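PDB 6JWS: 7,8-dihydro-6-hydroxymethylpterin pyrophosphokinase-dihydropteroate synthase from Plasmodium falciparum, which probably catalyses two successive steps of folate biosynthesis, the ATP-dependent pyrophosphorylation of 6-hydroxymethyl-7,8-dihydropterin and the condensation of its product with 4-aminobenzoate. Local coordinates for residues 47-53 with 563-569; 34-38 with 568-572; 165-169 with 332-336; 100-104 with 511-515. The protein carries 1 engineered substitution. One frame throughout, in Å; residues are numbered along the deposited sequence.

Contacts 1, 2 and 4 join the N-terminal kinase half of the chain to the pterin-binding barrel, whereas contact 3 packs the kinase half on itself. Contacts 1 and 2 share Pro568 and Arg569, with centres about 8 Å apart. Contact 1 meets contact 3 within one sheet, where Ile49 N lies 2.9 Å from Val169 O, and it reaches contact 4 through Asn565 ND2, 2.8 Å from Ile104 O. Contacts 3 and 4 are the most separated, about 22 Å between centres. The side chain of Lys47 in contact 1 is about 5 Å from a bound calcium ion, and that of Asn165 in contact 3 is about 10 Å from the bound ATP.

Contact 1: residues 47-53 with 563-569; sequences KIINTSY and VLNGIPR
Arg569 reaches across to the strand backbone and meets Thr51 O with NE at 2.7 Å, in an almost straight bond (177°) lying in the guanidinium plane. Its NH2 donates to a lone pair of Asn50 OD1 at 3.0 Å, a kink near the end of the chain (chi3 -64°) turning the group toward both acceptors. The other end of the Asn50 amide is taken by Tyr110 OH. The backbone N of Arg569 donates to Thr51 OG1 (2.8 Å). A water accepts from that hydroxyl and donates to Ile567 O and to Val563 O, which also accepts from Gly566 N. Arg569 CD lies over one face of the Tyr53 ring, 3.9 Å from its centroid, as a CH-pi contact, while separate waters tie Tyr53 OH to Arg569 O and NH1. At the far end Lys47 NZ reaches Asn565 OD1 through a water; Asn565 ND2 is held by Ile104 O and Phe561 O. Ile49 and Leu564 exchange CA-H...O contacts, each CA facing the other's carbonyl oxygen. Gly566, with positive phi, packs its CA 3.4 Å from Ile48 O. A Schellman motif, ending barrel helix 547-564, thus meets the classic beta bulge of the kinase sheet, where Ile49 and Asn50 both face Val169.

Contact 2: residues 34-38 with 568-572; sequences LETAL and PRYRI
Glu35 lays its carboxylate against the side of the Arg571 guanidinium, which grips it with two nitrogens. Arg571 NE donates to Glu35 OE2 at 2.7 Å, on the syn lone pair and nearly straight (171°). Arg571 NH2 meets Glu35 OE1 at 2.9 Å, also from the syn side but somewhat out of the carboxylate plane, because the two flat groups are turned 34° against each other. The side chains arrive from opposite directions, both extended, and complete a bidentate salt bridge. Glu35 OE2 takes a second bond on its anti lone pair, from Tyr570 OH at 2.7 Å, near the edge of the ring. With three bonds holding it, the buried carboxylate has little freedom to rotate, and the arginine probably stabilises its negative charge.

Tyr570 has CG between its backbone N and carbonyl carbon (chi1 54°), which brings one face of the ring near Pro568 CB, 3.4 Å from the plane and toward the rim. Leu38, one helical turn beyond Glu35, makes the apolar contact, CD1 to Pro568 CG at 4.3 Å; the same CD1 lies beside Tyr570 OH.

Arg571 NH2 also bonds Lys379 O, and NH1 bonds Ser525 OG. Leu34 and Leu38 of helix 30-44 pack on strands 16-24 and 46-57, while Glu35 reaches the short 3-10 turn that leads from helix 547-564 into barrel strand 572-575.

Contact 3: residues 165-169 with 332-336; sequences NLTVV and CLNDM
Asn165 begins the contact by bringing ND2 to 3.9 Å from Cys332 SG, a loose approach with no hydrogen bond; its OD1 is turned to a weak bond with Asn21 ND2. Leu166 points its side chain to the other face of the sheet, so its backbone alone comes near the Cys332 sulfur.

Thr167 carries most of the strand's share. Its OG1, placed between the backbone N and the carbonyl carbon (chi1 60°), comes 3.3 Å from Cys332 CB and 3.2 Å from Met336 CE. The methyl group CG2 presses on the same cysteine, 3.5 Å from Cys332 CB, a tight fit between carbons, and also brushes Leu333 CD2 at 4.2 Å. Thr167 is therefore set between the side chains of Cys332 and Met336, one turn apart on the helix. Val168 again points away, and Met336 SD lies near its backbone N without a bond.

Val169 closes the series, its CG2 touching Met336 CE at 3.6 Å as the two side chains run past each other in opposite directions. The bend at chi3 (-57°) brings the methionine methyl CE against both Thr167 OG1 and Val169 CG2.

No hydrogen bond joins the segments, and their axes approach to 8.2 Å at a crossing angle of -38°. Alternate residues face helix 327-336, while Leu166 and Val168 meet Leu38 of helix 30-44 on the opposite face, the three-layered alpha-beta-alpha build of the HPPK fold.

Contact 4: residues 100-104 with 511-515; sequences NKELI and PEIIK
Leu103 packs against the 511-515 segment and buries more of its surface here than any other residue of the pair. One methyl, CD1, packs 3.7 Å from Pro511 CB and close to Pro511 O. The other, CD2, meets Ile514 CG2 at 4.0 Å, the two side chains lying at about a right angle. Its chi1 of -74° puts CG anti to the carbonyl carbon, and from there the branched end divides between proline and isoleucine.

Lys515 is next in buried area, and its contribution comes from the aliphatic part of the chain. CG and CD run past the carbonyl of Lys101, each 3.4 Å from Lys101 O, and CG also skirts Leu103 CD2. The place of Glu512 OE1 beside this lysine is doubtful.

Lys101 returns the contact with its own chain. Curling at its third torsion (chi3 83°), the side chain carries NZ round to Lys515 O, to which it donates a hydrogen bond of 2.9 Å. The same nitrogen donates to Lys518 O, so one ammonium group bridges two carbonyls of the barrel loop after strand 500-503.

The chemistry is thus divided: a partly exposed leucine supplies apolar packing, and a lysine charge is bound by carbonyl oxygens. Because both acceptors are main-chain carbonyls, the hold of Lys101 probably depends on the backbone course of the loop more than on a particular acidic side chain.

Contact 1: residues 47-53 with 563-569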
loop_
_atom_site.group_PDB
_atom_site.type_symbol
_atom_site.label_atom_id
_atom_site.label_comp_id
_atom_site.label_asym_id
_atom_site.label_seq_id
_atom_site.Cartn_x
_atom_site.Cartn_y
_atom_site.Cartn_z
ATOM N N LYS B 47 -42.341 -14.116 9.303
ATOM C CA LYS B 47 -40.952 -14.495 9.468
ATOM C C LYS B 47 -40.032 -13.729 8.514
ATOM O O LYS B 47 -40.177 -13.837 7.295
ATOM C CB LYS B 47 -40.796 -16.002 9.258
ATOM C CG LYS B 47 -39.369 -16.454 9.491
ATOM C CD LYS B 47 -39.096 -17.922 9.348
ATOM C CE LYS B 47 -37.868 -18.216 10.184
ATOM N NZ LYS B 47 -37.081 -19.302 9.576
ATOM N N ILE B 48 -39.030 -13.044 9.082
ATOM C CA ILE B 48 -37.964 -12.440 8.294
ATOM C C ILE B 48 -37.054 -13.524 7.718
ATOM O O ILE B 48 -36.423 -14.274 8.458
ATOM C CB ILE B 48 -37.167 -11.426 9.136
ATOM C CG1 ILE B 48 -38.073 -10.295 9.625
ATOM C CG2 ILE B 48 -35.977 -10.899 8.336
ATOM C CD1 ILE B 48 -37.441 -9.389 10.659
ATOM N N ILE B 49 -36.964 -13.577 6.385
ATOM C CA ILE B 49 -36.207 -14.614 5.708
ATOM C C ILE B 49 -35.151 -13.993 4.798
ATOM O O ILE B 49 -34.495 -14.731 4.067
ATOM C CB ILE B 49 -37.128 -15.547 4.893
ATOM C CG1 ILE B 49 -38.028 -14.758 3.940
ATOM C CG2 ILE B 49 -37.925 -16.499 5.778
ATOM C CD1 ILE B 49 -38.769 -15.630 2.963
ATOM N N ASN B 50 -35.016 -12.653 4.802
ATOM C CA ASN B 50 -33.956 -11.982 4.064
ATOM C C ASN B 50 -33.774 -10.556 4.593
ATOM O O ASN B 50 -34.706 -9.966 5.124
ATOM C CB ASN B 50 -34.130 -12.096 2.541
ATOM C CG ASN B 50 -32.804 -12.044 1.806
ATOM O OD1 ASN B 50 -31.790 -11.588 2.351
ATOM N ND2 ASN B 50 -32.794 -12.495 0.568
ATOM N N THR B 51 -32.546 -10.032 4.515
ATOM C CA THR B 51 -32.239 -8.661 4.868
ATOM C C THR B 51 -31.131 -8.186 3.937
ATOM O O THR B 51 -30.392 -9.000 3.393
ATOM C CB THR B 51 -31.746 -8.505 6.317
ATOM O OG1 THR B 51 -30.765 -9.498 6.645
ATOM C CG2 THR B 51 -32.851 -8.516 7.357
ATOM N N SER B 52 -31.026 -6.870 3.752
ATOM C CA SER B 52 -29.926 -6.263 3.031
ATOM C C SER B 52 -28.909 -5.804 4.072
ATOM O O SER B 52 -29.175 -5.929 5.264
ATOM C CB SER B 52 -30.442 -5.082 2.245
ATOM O OG SER B 52 -30.782 -4.002 3.124
ATOM N N TYR B 53 -27.766 -5.257 3.624
ATOM C CA TYR B 53 -26.954 -4.449 4.511
ATOM C C TYR B 53 -27.761 -3.244 4.994
ATOM O O TYR B 53 -28.788 -2.873 4.440
ATOM C CB TYR B 53 -25.616 -4.066 3.861
ATOM C CG TYR B 53 -24.685 -5.246 3.740
ATOM C CD1 TYR B 53 -23.969 -5.707 4.843
ATOM C CD2 TYR B 53 -24.581 -5.957 2.545
ATOM C CE1 TYR B 53 -23.161 -6.831 4.747
ATOM C CE2 TYR B 53 -23.787 -7.088 2.436
ATOM C CZ TYR B 53 -23.070 -7.524 3.546
ATOM O OH TYR B 53 -22.313 -8.672 3.471
ATOM N N VAL B 563 -29.042 -15.822 6.948
ATOM C CA VAL B 563 -29.949 -14.758 6.551
ATOM C C VAL B 563 -31.362 -15.318 6.324
ATOM O O VAL B 563 -32.347 -14.679 6.700
ATOM C CB VAL B 563 -29.374 -13.981 5.343
ATOM C CG1 VAL B 563 -30.439 -13.353 4.470
ATOM C CG2 VAL B 563 -28.322 -12.955 5.770
ATOM N N LEU B 564 -31.465 -16.526 5.750
ATOM C CA LEU B 564 -32.758 -17.182 5.599
ATOM C C LEU B 564 -33.414 -17.339 6.971
ATOM O O LEU B 564 -34.630 -17.380 7.089
ATOM C CB LEU B 564 -32.534 -18.563 4.980
ATOM C CG LEU B 564 -33.783 -19.429 4.776
ATOM C CD1 LEU B 564 -34.754 -18.785 3.778
ATOM C CD2 LEU B 564 -33.368 -20.809 4.262
ATOM N N ASN B 565 -32.593 -17.411 8.021
ATOM C CA ASN B 565 -33.118 -17.731 9.334
ATOM C C ASN B 565 -33.259 -16.447 10.142
ATOM O O ASN B 565 -33.376 -16.495 11.361
ATOM C CB ASN B 565 -32.307 -18.864 9.981
ATOM C CG ASN B 565 -32.735 -20.208 9.433
ATOM O OD1 ASN B 565 -33.772 -20.731 9.859
ATOM N ND2 ASN B 565 -31.981 -20.760 8.488
ATOM N N GLY B 566 -33.168 -15.307 9.443
ATOM C CA GLY B 566 -33.457 -14.008 10.021
ATOM C C GLY B 566 -32.299 -13.395 10.794
ATOM O O GLY B 566 -32.508 -12.490 11.596
ATOM N N ILE B 567 -31.069 -13.877 10.569
ATOM C CA ILE B 567 -29.918 -13.157 11.097
ATOM C C ILE B 567 -29.668 -11.962 10.177
ATOM O O ILE B 567 -29.565 -12.125 8.968
ATOM C CB ILE B 567 -28.683 -14.072 11.231
ATOM C CG1 ILE B 567 -28.988 -15.300 12.102
ATOM C CG2 ILE B 567 -27.478 -13.283 11.751
ATOM C CD1 ILE B 567 -29.634 -14.969 13.443
ATOM N N PRO B 568 -29.687 -10.715 10.695
ATOM C CA PRO B 568 -29.501 -9.538 9.842
ATOM C C PRO B 568 -28.164 -9.640 9.098
ATOM O O PRO B 568 -27.143 -9.947 9.711
ATOM C CB PRO B 568 -29.464 -8.372 10.841
ATOM C CG PRO B 568 -30.166 -8.892 12.096
ATOM C CD PRO B 568 -29.917 -10.386 12.117
ATOM N N ARG B 569 -28.196 -9.375 7.778
ATOM C CA ARG B 569 -27.055 -9.480 6.878
ATOM C C ARG B 569 -25.847 -8.680 7.375
ATOM O O ARG B 569 -24.714 -9.148 7.255
ATOM C CB ARG B 569 -27.432 -9.037 5.456
ATOM C CG ARG B 569 -26.360 -9.328 4.408
ATOM C CD ARG B 569 -26.780 -8.909 3.003
ATOM N NE ARG B 569 -27.926 -9.695 2.583
ATOM C CZ ARG B 569 -27.844 -10.759 1.797
ATOM N NH1 ARG B 569 -26.676 -11.120 1.280
ATOM N NH2 ARG B 569 -28.946 -11.429 1.514
HETATM O O HOH W 1 -35.163 -19.765 11.794
HETATM O O HOH W 2 -31.973 -11.868 7.613
HETATM O O HOH W 3 -22.348 -9.719 5.914
HETATM O O HOH W 4 -23.941 -10.231 1.598
#

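Contact 2: residues 34-38 with 568-572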
loop_
_atom_site.group_PDB
_atom_site.type_symbol
_atom_site.label_atom_id
_atom_site.label_comp_id
_atom_site.label_asym_id
_atom_site.label_seq_id
_atom_site.Cartn_x
_atom_site.Cartn_y
_atom_site.Cartn_z
ATOM N N LEU B 34 -33.872 0.602 13.958
ATOM C CA LEU B 34 -34.162 -0.317 12.865
ATOM C C LEU B 34 -34.285 -1.754 13.372
ATOM O O LEU B 34 -35.122 -2.514 12.878
ATOM C CB LEU B 34 -33.138 -0.146 11.736
ATOM C CG LEU B 34 -33.219 1.194 11.001
ATOM C CD1 LEU B 34 -31.942 1.482 10.221
ATOM C CD2 LEU B 34 -34.436 1.241 10.086
ATOM N N GLU B 35 -33.506 -2.110 14.399
ATOM C CA GLU B 35 -33.620 -3.454 14.956
ATOM C C GLU B 35 -34.915 -3.638 15.764
ATOM O O GLU B 35 -35.480 -4.730 15.792
ATOM C CB GLU B 35 -32.352 -3.860 15.715
ATOM C CG GLU B 35 -31.132 -3.973 14.815
ATOM C CD GLU B 35 -29.925 -4.769 15.295
ATOM O OE1 GLU B 35 -29.669 -4.813 16.527
ATOM O OE2 GLU B 35 -29.234 -5.346 14.423
ATOM N N THR B 36 -35.382 -2.574 16.427
ATOM C CA THR B 36 -36.662 -2.589 17.129
ATOM C C THR B 36 -37.783 -2.897 16.132
ATOM O O THR B 36 -38.622 -3.764 16.378
ATOM C CB THR B 36 -36.885 -1.274 17.902
ATOM O OG1 THR B 36 -35.864 -1.097 18.891
ATOM C CG2 THR B 36 -38.258 -1.167 18.533
ATOM N N ALA B 37 -37.770 -2.202 14.984
ATOM C CA ALA B 37 -38.730 -2.459 13.919
ATOM C C ALA B 37 -38.585 -3.879 13.384
ATOM O O ALA B 37 -39.599 -4.511 13.092
ATOM C CB ALA B 37 -38.614 -1.429 12.817
ATOM N N LEU B 38 -37.348 -4.390 13.258
ATOM C CA LEU B 38 -37.176 -5.773 12.805
ATOM C C LEU B 38 -37.900 -6.726 13.749
ATOM O O LEU B 38 -38.585 -7.633 13.289
ATOM C CB LEU B 38 -35.702 -6.184 12.728
ATOM C CG LEU B 38 -34.908 -5.702 11.513
ATOM C CD1 LEU B 38 -33.444 -6.110 11.651
ATOM C CD2 LEU B 38 -35.481 -6.248 10.220
ATOM N N PRO B 568 -29.687 -10.715 10.695
ATOM C CA PRO B 568 -29.501 -9.538 9.842
ATOM C C PRO B 568 -28.164 -9.640 9.098
ATOM O O PRO B 568 -27.143 -9.947 9.711
ATOM C CB PRO B 568 -29.464 -8.372 10.841
ATOM C CG PRO B 568 -30.166 -8.892 12.096
ATOM C CD PRO B 568 -29.917 -10.386 12.117
ATOM N N ARG B 569 -28.196 -9.375 7.778
ATOM C CA ARG B 569 -27.055 -9.480 6.878
ATOM C C ARG B 569 -25.847 -8.680 7.375
ATOM O O ARG B 569 -24.714 -9.148 7.255
ATOM C CB ARG B 569 -27.432 -9.037 5.456
ATOM C CG ARG B 569 -26.360 -9.328 4.408
ATOM C CD ARG B 569 -26.780 -8.909 3.003
ATOM N NE ARG B 569 -27.926 -9.695 2.583
ATOM C CZ ARG B 569 -27.844 -10.759 1.797
ATOM N NH1 ARG B 569 -26.676 -11.120 1.280
ATOM N NH2 ARG B 569 -28.946 -11.429 1.514
ATOM N N TYR B 570 -26.091 -7.482 7.918
ATOM C CA TYR B 570 -25.037 -6.555 8.305
ATOM C C TYR B 570 -24.365 -6.997 9.612
ATOM O O TYR B 570 -23.446 -6.336 10.089
ATOM C CB TYR B 570 -25.610 -5.136 8.407
ATOM C CG TYR B 570 -26.809 -5.023 9.312
ATOM C CD1 TYR B 570 -26.646 -4.867 10.673
ATOM C CD2 TYR B 570 -28.099 -5.131 8.819
ATOM C CE1 TYR B 570 -27.723 -4.811 11.538
ATOM C CE2 TYR B 570 -29.191 -5.066 9.667
ATOM C CZ TYR B 570 -28.999 -4.894 11.027
ATOM O OH TYR B 570 -30.055 -4.846 11.890
ATOM N N ARG B 571 -24.788 -8.138 10.182
ATOM C CA ARG B 571 -24.206 -8.602 11.440
ATOM C C ARG B 571 -23.340 -9.850 11.235
ATOM O O ARG B 571 -22.914 -10.463 12.209
ATOM C CB ARG B 571 -25.286 -8.883 12.493
ATOM C CG ARG B 571 -25.782 -7.640 13.221
ATOM C CD ARG B 571 -26.746 -7.978 14.351
ATOM N NE ARG B 571 -27.118 -6.818 15.143
ATOM C CZ ARG B 571 -26.422 -6.331 16.168
ATOM N NH1 ARG B 571 -25.275 -6.907 16.520
ATOM N NH2 ARG B 571 -26.871 -5.273 16.825
ATOM N N ILE B 572 -23.057 -10.209 9.984
ATOM C CA ILE B 572 -22.343 -11.445 9.687
ATOM C C ILE B 572 -20.994 -11.085 9.075
ATOM O O ILE B 572 -20.952 -10.381 8.075
ATOM C CB ILE B 572 -23.170 -12.304 8.706
ATOM C CG1 ILE B 572 -24.535 -12.652 9.313
ATOM C CG2 ILE B 572 -22.398 -13.543 8.269
ATOM C CD1 ILE B 572 -25.530 -13.209 8.330
#

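Contact 3: residues 165-169 with 332-336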
loop_
_atom_site.group_PDB
_atom_site.type_symbol
_atom_site.label_atom_id
_atom_site.label_comp_id
_atom_site.label_asym_id
_atom_site.label_seq_id
_atom_site.Cartn_x
_atom_site.Cartn_y
_atom_site.Cartn_z
ATOM N N ASN B 165 -31.098 2.940 6.106
ATOM C CA ASN B 165 -32.029 2.168 5.311
ATOM C C ASN B 165 -31.675 0.691 5.386
ATOM O O ASN B 165 -30.509 0.327 5.356
ATOM C CB ASN B 165 -31.884 2.557 3.838
ATOM C CG ASN B 165 -33.210 2.859 3.188
ATOM O OD1 ASN B 165 -33.873 3.834 3.556
ATOM N ND2 ASN B 165 -33.593 2.037 2.218
ATOM N N LEU B 166 -32.703 -0.146 5.336
ATOM C CA LEU B 166 -32.531 -1.582 5.317
ATOM C C LEU B 166 -33.792 -2.181 4.707
ATOM O O LEU B 166 -34.883 -1.740 5.048
ATOM C CB LEU B 166 -32.338 -2.016 6.778
ATOM C CG LEU B 166 -32.578 -3.486 7.088
ATOM C CD1 LEU B 166 -31.442 -4.300 6.518
ATOM C CD2 LEU B 166 -32.644 -3.688 8.585
ATOM N N THR B 167 -33.637 -3.169 3.822
ATOM C CA THR B 167 -34.771 -3.957 3.361
ATOM C C THR B 167 -34.830 -5.306 4.085
ATOM O O THR B 167 -33.834 -5.748 4.666
ATOM C CB THR B 167 -34.818 -4.067 1.829
ATOM O OG1 THR B 167 -33.634 -4.688 1.314
ATOM C CG2 THR B 167 -35.124 -2.744 1.139
ATOM N N VAL B 168 -36.028 -5.921 4.072
ATOM C CA VAL B 168 -36.300 -7.230 4.646
ATOM C C VAL B 168 -37.319 -7.943 3.762
ATOM O O VAL B 168 -38.206 -7.306 3.204
ATOM C CB VAL B 168 -36.779 -7.190 6.115
ATOM C CG1 VAL B 168 -36.017 -6.192 6.962
ATOM C CG2 VAL B 168 -38.276 -6.973 6.245
ATOM N N VAL B 169 -37.160 -9.266 3.618
ATOM C CA VAL B 169 -38.210 -10.102 3.062
ATOM C C VAL B 169 -38.909 -10.819 4.218
ATOM O O VAL B 169 -38.251 -11.376 5.106
ATOM C CB VAL B 169 -37.662 -11.096 2.022
ATOM C CG1 VAL B 169 -38.752 -12.008 1.489
ATOM C CG2 VAL B 169 -36.915 -10.416 0.873
ATOM N N CYS B 332 -30.358 -1.673 -1.676
ATOM C CA CYS B 332 -30.771 -2.681 -0.699
ATOM C C CYS B 332 -31.335 -3.937 -1.364
ATOM O O CYS B 332 -30.979 -5.036 -0.968
ATOM C CB CYS B 332 -31.830 -2.132 0.248
ATOM S SG CYS B 332 -31.170 -0.933 1.428
ATOM N N LEU B 333 -32.241 -3.790 -2.337
ATOM C CA LEU B 333 -32.838 -4.935 -3.018
ATOM C C LEU B 333 -31.761 -5.741 -3.742
ATOM O O LEU B 333 -31.899 -6.958 -3.887
ATOM C CB LEU B 333 -33.889 -4.459 -4.031
ATOM C CG LEU B 333 -35.115 -3.717 -3.473
ATOM C CD1 LEU B 333 -36.027 -3.226 -4.600
ATOM C CD2 LEU B 333 -35.913 -4.592 -2.522
ATOM N N ASN B 334 -30.701 -5.059 -4.214
ATOM C CA ASN B 334 -29.665 -5.730 -4.986
ATOM C C ASN B 334 -28.911 -6.731 -4.106
ATOM O O ASN B 334 -28.313 -7.663 -4.626
ATOM C CB ASN B 334 -28.725 -4.732 -5.676
ATOM C CG ASN B 334 -27.580 -5.380 -6.433
ATOM O OD1 ASN B 334 -27.791 -6.158 -7.367
ATOM N ND2 ASN B 334 -26.356 -5.070 -6.041
ATOM N N ASP B 335 -28.903 -6.509 -2.781
ATOM C CA ASP B 335 -28.225 -7.402 -1.848
ATOM C C ASP B 335 -29.027 -8.689 -1.675
ATOM O O ASP B 335 -28.433 -9.755 -1.526
ATOM C CB ASP B 335 -28.104 -6.801 -0.443
ATOM C CG ASP B 335 -27.124 -5.653 -0.302
ATOM O OD1 ASP B 335 -26.204 -5.542 -1.136
ATOM O OD2 ASP B 335 -27.294 -4.873 0.630
ATOM N N MET B 336 -30.368 -8.559 -1.678
ATOM C CA MET B 336 -31.292 -9.631 -1.306
ATOM C C MET B 336 -31.723 -10.419 -2.538
ATOM O O MET B 336 -31.624 -11.636 -2.531
ATOM C CB MET B 336 -32.563 -9.129 -0.602
ATOM C CG MET B 336 -32.312 -8.145 0.530
ATOM S SD MET B 336 -33.812 -7.952 1.537
ATOM C CE MET B 336 -34.987 -7.416 0.291
#

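Contact 4: residues 100-104 with 511-515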
loop_
_atom_site.group_PDB
_atom_site.type_symbol
_atom_site.label_atom_id
_atom_site.label_comp_id
_atom_site.label_asym_id
_atom_site.label_seq_id
_atom_site.Cartn_x
_atom_site.Cartn_y
_atom_site.Cartn_z
ATOM N N ASN B 100 -42.256 -19.259 16.099
ATOM C CA ASN B 100 -41.305 -20.332 16.362
ATOM C C ASN B 100 -39.934 -20.022 15.767
ATOM O O ASN B 100 -39.829 -19.573 14.623
ATOM C CB ASN B 100 -41.821 -21.729 16.015
ATOM C CG ASN B 100 -42.043 -21.948 14.539
ATOM O OD1 ASN B 100 -41.739 -23.019 14.024
ATOM N ND2 ASN B 100 -42.589 -20.954 13.860
ATOM N N LYS B 101 -38.900 -20.311 16.569
ATOM C CA LYS B 101 -37.517 -19.981 16.256
ATOM C C LYS B 101 -36.830 -21.117 15.492
ATOM O O LYS B 101 -35.628 -21.042 15.252
ATOM C CB LYS B 101 -36.752 -19.602 17.531
ATOM C CG LYS B 101 -37.062 -18.215 18.084
ATOM C CD LYS B 101 -36.187 -17.796 19.268
ATOM C CE LYS B 101 -34.831 -17.216 18.900
ATOM N NZ LYS B 101 -34.048 -16.882 20.117
ATOM N N GLU B 102 -37.598 -22.145 15.103
ATOM C CA GLU B 102 -37.085 -23.312 14.399
ATOM C C GLU B 102 -36.280 -22.895 13.167
ATOM O O GLU B 102 -36.613 -21.909 12.507
ATOM C CB GLU B 102 -38.238 -24.177 13.890
ATOM C CG GLU B 102 -38.818 -25.124 14.924
ATOM C CD GLU B 102 -39.708 -26.224 14.353
ATOM O OE1 GLU B 102 -40.108 -26.114 13.165
ATOM O OE2 GLU B 102 -40.003 -27.197 15.094
ATOM N N LEU B 103 -35.274 -23.714 12.831
ATOM C CA LEU B 103 -34.418 -23.499 11.676
ATOM C C LEU B 103 -35.097 -24.059 10.435
ATOM O O LEU B 103 -35.691 -25.127 10.494
ATOM C CB LEU B 103 -33.075 -24.214 11.874
ATOM C CG LEU B 103 -32.097 -23.583 12.856
ATOM C CD1 LEU B 103 -30.785 -24.348 12.832
ATOM C CD2 LEU B 103 -31.883 -22.101 12.577
ATOM N N ILE B 104 -34.930 -23.350 9.311
ATOM C CA ILE B 104 -35.350 -23.798 7.995
ATOM C C ILE B 104 -34.133 -23.772 7.069
ATOM O O ILE B 104 -33.211 -22.973 7.266
ATOM C CB ILE B 104 -36.479 -22.883 7.485
ATOM C CG1 ILE B 104 -35.987 -21.446 7.261
ATOM C CG2 ILE B 104 -37.684 -22.931 8.429
ATOM C CD1 ILE B 104 -36.999 -20.539 6.599
ATOM N N PRO B 511 -25.903 -25.963 14.193
ATOM C CA PRO B 511 -26.646 -24.855 13.585
ATOM C C PRO B 511 -27.649 -24.181 14.519
ATOM O O PRO B 511 -27.956 -23.008 14.314
ATOM C CB PRO B 511 -27.312 -25.465 12.348
ATOM C CG PRO B 511 -26.409 -26.640 12.022
ATOM C CD PRO B 511 -25.961 -27.183 13.365
ATOM N N GLU B 512 -28.046 -24.873 15.607
ATOM C CA GLU B 512 -28.997 -24.317 16.563
ATOM C C GLU B 512 -28.416 -23.092 17.274
ATOM O O GLU B 512 -29.166 -22.255 17.773
ATOM C CB GLU B 512 -29.513 -25.360 17.570
ATOM C CG GLU B 512 -29.969 -26.683 16.940
ATOM C CD GLU B 512 -31.109 -26.607 15.926
ATOM O OE1 GLU B 512 -31.936 -25.678 16.028
ATOM O OE2 GLU B 512 -31.179 -27.480 15.024
ATOM N N ILE B 513 -27.078 -22.976 17.315
ATOM C CA ILE B 513 -26.430 -21.843 17.970
ATOM C C ILE B 513 -26.921 -20.534 17.354
ATOM O O ILE B 513 -26.837 -19.488 17.996
ATOM C CB ILE B 513 -24.889 -21.979 17.930
ATOM C CG1 ILE B 513 -24.204 -21.139 19.010
ATOM C CG2 ILE B 513 -24.311 -21.707 16.539
ATOM C CD1 ILE B 513 -22.760 -21.525 19.241
ATOM N N ILE B 514 -27.436 -20.617 16.124
ATOM C CA ILE B 514 -27.896 -19.483 15.331
ATOM C C ILE B 514 -29.125 -18.848 15.982
ATOM O O ILE B 514 -29.251 -17.623 16.028
ATOM C CB ILE B 514 -28.125 -19.940 13.872
ATOM C CG1 ILE B 514 -26.807 -19.957 13.100
ATOM C CG2 ILE B 514 -29.198 -19.140 13.142
ATOM C CD1 ILE B 514 -26.817 -20.921 11.930
ATOM N N LYS B 515 -29.988 -19.683 16.564
ATOM C CA LYS B 515 -31.160 -19.204 17.281
ATOM C C LYS B 515 -30.751 -18.367 18.486
ATOM O O LYS B 515 -31.520 -17.530 18.947
ATOM C CB LYS B 515 -31.991 -20.362 17.840
ATOM C CG LYS B 515 -32.592 -21.332 16.830
ATOM C CD LYS B 515 -33.475 -22.307 17.583
ATOM C CE LYS B 515 -33.226 -23.763 17.261
ATOM N NZ LYS B 515 -33.182 -24.609 18.479
HETATM O O HOH W 5 -34.259 -25.808 14.633
#